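Glutathione peroxidase (PDB 6VPD) probably reduces hydroperoxides to alcohols at the expense of thioredoxin, acting as a thioredoxin-dependent peroxidase of the glutathione peroxidase family. Local coordinates at residues 48-52 with 159-163. Sequence-based numbering, arbitrary orientation.
Sequences KGKVV and LIGRD
Residues 48-52 lead into strand 51-58 and residues 159-163 run off the end of strand 157-160, so the two segments run antiparallel; the directions from Gly49 to Val52 and from Leu159 to Arg162 are 169° apart. Val52 and Ile160 form a hydrogen-bonded antiparallel pair: Val52 N donates to Ile160 O at 3.0 Å and Ile160 N to Val52 O at 2.6 Å. CA-H...O contacts supplement this pairing, Val51 CA to Ile160 O at 3.4 Å and Leu159 CA to Val52 O at 3.5 Å. Beyond Ile160 the regular pairing ends. Gly49 takes a positive phi (77°), a conformation that favours glycine, and its CA lies 4.3 Å from that of Arg162; Gly49 CA approaches Arg162 O at 3.3 Å, and Arg162 CA approaches Lys50 O at 3.4 Å.

Arg162, with chi1 m and chi2 and chi3 both t, extends its side chain alongside the Gly49-Lys50 backbone. Its NH1 donates to Gly49 O at 3.0 Å, the carbonyl lying at the guanidinium edge, while its NH2 is held by a salt bridge to Asp84 and a hydrogen bond to the Ile187 carbonyl. Val51 CG2 packs on the aliphatic part of this side chain, 3.8 Å from Arg162 CG.

Apolar side chains line both faces of the sheet. Val51 CG1 meets Leu159 CD1 at 3.7 Å on one face. On the other face Val52 and Ile160 sit side by side, CB to CB 3.9 Å, both against Phe29.

This is the junction of antiparallel strands 51-58 and 157-160 in the central mixed sheet of the thioredoxin fold, whose Val51-Leu159 face is covered by helix 176-188.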
ATOM      1  N   LYS A  48      13.893  21.949  15.754  1.00 37.67           N
ATOM      2  CA  LYS A  48      15.277  21.643  15.403  1.00 37.47           C
ATOM      3  C   LYS A  48      15.930  20.752  16.461  1.00 42.35           C
ATOM      4  O   LYS A  48      15.668  20.884  17.661  1.00 41.92           O
ATOM      5  CB  LYS A  48      16.066  22.943  15.233  1.00 41.58           C
ATOM      6  CG  LYS A  48      17.497  22.750  14.748  1.00 49.83           C
ATOM      7  CD  LYS A  48      18.165  24.067  14.398  1.00 48.56           C
ATOM      8  CE  LYS A  48      17.620  24.648  13.101  1.00 54.31           C
ATOM      9  NZ  LYS A  48      18.347  25.893  12.664  1.00 67.14           N
ATOM     10  N   GLY A  49      16.768  19.822  16.012  1.00 37.82           N
ATOM     11  CA  GLY A  49      17.455  18.941  16.935  1.00 35.95           C
ATOM     12  C   GLY A  49      16.615  17.822  17.510  1.00 44.80           C
ATOM     13  O   GLY A  49      17.087  17.118  18.417  1.00 41.93           O
ATOM     14  N   LYS A  50      15.385  17.638  17.024  1.00 39.37           N
ATOM     15  CA  LYS A  50      14.510  16.559  17.450  1.00 38.10           C
ATOM     16  C   LYS A  50      14.331  15.564  16.313  1.00 40.32           C
ATOM     17  O   LYS A  50      14.676  15.829  15.157  1.00 37.86           O
ATOM     18  CB  LYS A  50      13.141  17.088  17.892  1.00 40.15           C
ATOM     19  CG  LYS A  50      13.180  18.359  18.719  1.00 43.89           C
ATOM     20  CD  LYS A  50      13.674  18.095  20.126  1.00 53.72           C
ATOM     21  CE  LYS A  50      13.287  19.229  21.067  1.00 55.63           C
ATOM     22  NZ  LYS A  50      11.817  19.314  21.184  1.00 45.87           N
ATOM     23  N   VAL A  51      13.777  14.404  16.655  1.00 40.74           N
ATOM     24  CA  VAL A  51      13.475  13.357  15.686  1.00 38.91           C
ATOM     25  C   VAL A  51      12.012  13.510  15.310  1.00 34.72           C
ATOM     26  O   VAL A  51      11.145  13.549  16.191  1.00 33.78           O
ATOM     27  CB  VAL A  51      13.775  11.960  16.263  1.00 38.21           C
ATOM     28  CG1 VAL A  51      13.374  10.858  15.294  1.00 34.63           C
ATOM     29  CG2 VAL A  51      15.254  11.850  16.613  1.00 33.32           C
ATOM     30  N   VAL A  52      11.739  13.629  14.012  1.00 34.15           N
ATOM     31  CA  VAL A  52      10.414  13.949  13.487  1.00 34.81           C
ATOM     32  C   VAL A  52       9.971  12.842  12.531  1.00 35.20           C
ATOM     33  O   VAL A  52      10.737  12.414  11.656  1.00 30.11           O
ATOM     34  CB  VAL A  52      10.397  15.312  12.762  1.00 34.08           C
ATOM     35  CG1 VAL A  52       8.965  15.678  12.375  1.00 33.88           C
ATOM     36  CG2 VAL A  52      11.033  16.406  13.607  1.00 33.21           C
ATOM     37  N   LEU A 159      11.111   9.753   8.133  1.00 31.37           N
ATOM     38  CA  LEU A 159      11.758   9.943   9.422  1.00 31.69           C
ATOM     39  C   LEU A 159      12.873  10.982   9.283  1.00 34.44           C
ATOM     40  O   LEU A 159      13.784  10.807   8.467  1.00 31.62           O
ATOM     41  CB  LEU A 159      12.303   8.614   9.931  1.00 30.97           C
ATOM     42  CG  LEU A 159      12.986   8.637  11.292  1.00 34.00           C
ATOM     43  CD1 LEU A 159      12.005   9.140  12.334  1.00 35.76           C
ATOM     44  CD2 LEU A 159      13.533   7.243  11.640  1.00 33.05           C
ATOM     45  N   ILE A 160      12.795  12.055  10.084  1.00 32.05           N
ATOM     46  CA  ILE A 160      13.780  13.131  10.092  1.00 34.16           C
ATOM     47  C   ILE A 160      14.698  12.951  11.295  1.00 36.89           C
ATOM     48  O   ILE A 160      14.236  12.976  12.444  1.00 36.86           O
ATOM     49  CB  ILE A 160      13.123  14.524  10.148  1.00 33.34           C
ATOM     50  CG1 ILE A 160      11.978  14.710   9.124  1.00 28.05           C
ATOM     51  CG2 ILE A 160      14.203  15.572   9.971  1.00 30.65           C
ATOM     52  CD1 ILE A 160      12.323  14.427   7.704  1.00 26.78           C
ATOM     53  N   GLY A 161      16.007  12.822  11.044  1.00 36.02           N
ATOM     54  CA  GLY A 161      16.970  12.774  12.125  1.00 35.14           C
ATOM     55  C   GLY A 161      17.195  14.143  12.747  1.00 34.50           C
ATOM     56  O   GLY A 161      16.773  15.173  12.225  1.00 35.40           O
ATOM     57  N   ARG A 162      17.878  14.147  13.897  1.00 37.93           N
ATOM     58  CA  ARG A 162      18.058  15.388  14.653  1.00 41.88           C
ATOM     59  C   ARG A 162      18.746  16.465  13.821  1.00 39.15           C
ATOM     60  O   ARG A 162      18.532  17.660  14.057  1.00 37.87           O
ATOM     61  CB  ARG A 162      18.860  15.129  15.930  1.00 37.80           C
ATOM     62  CG  ARG A 162      18.207  14.202  16.941  1.00 37.81           C
ATOM     63  CD  ARG A 162      18.964  14.335  18.259  1.00 34.72           C
ATOM     64  NE  ARG A 162      18.531  13.410  19.300  1.00 41.91           N
ATOM     65  CZ  ARG A 162      17.754  13.746  20.337  1.00 47.60           C
ATOM     66  NH1 ARG A 162      17.302  14.992  20.469  1.00 46.44           N
ATOM     67  NH2 ARG A 162      17.430  12.839  21.256  1.00 41.65           N
ATOM     68  N   ASP A 163      19.552  16.063  12.833  1.00 35.30           N
ATOM     69  CA  ASP A 163      20.228  16.980  11.923  1.00 38.42           C
ATOM     70  C   ASP A 163      19.358  17.447  10.763  1.00 39.96           C
ATOM     71  O   ASP A 163      19.821  18.280   9.972  1.00 39.22           O
ATOM     72  CB  ASP A 163      21.482  16.322  11.350  1.00 38.56           C
ATOM     73  CG  ASP A 163      21.172  15.035  10.599  1.00 47.30           C
ATOM     74  OD1 ASP A 163      20.105  14.410  10.869  1.00 46.37           O
ATOM     75  OD2 ASP A 163      21.999  14.643   9.744  1.00 52.92           O
TER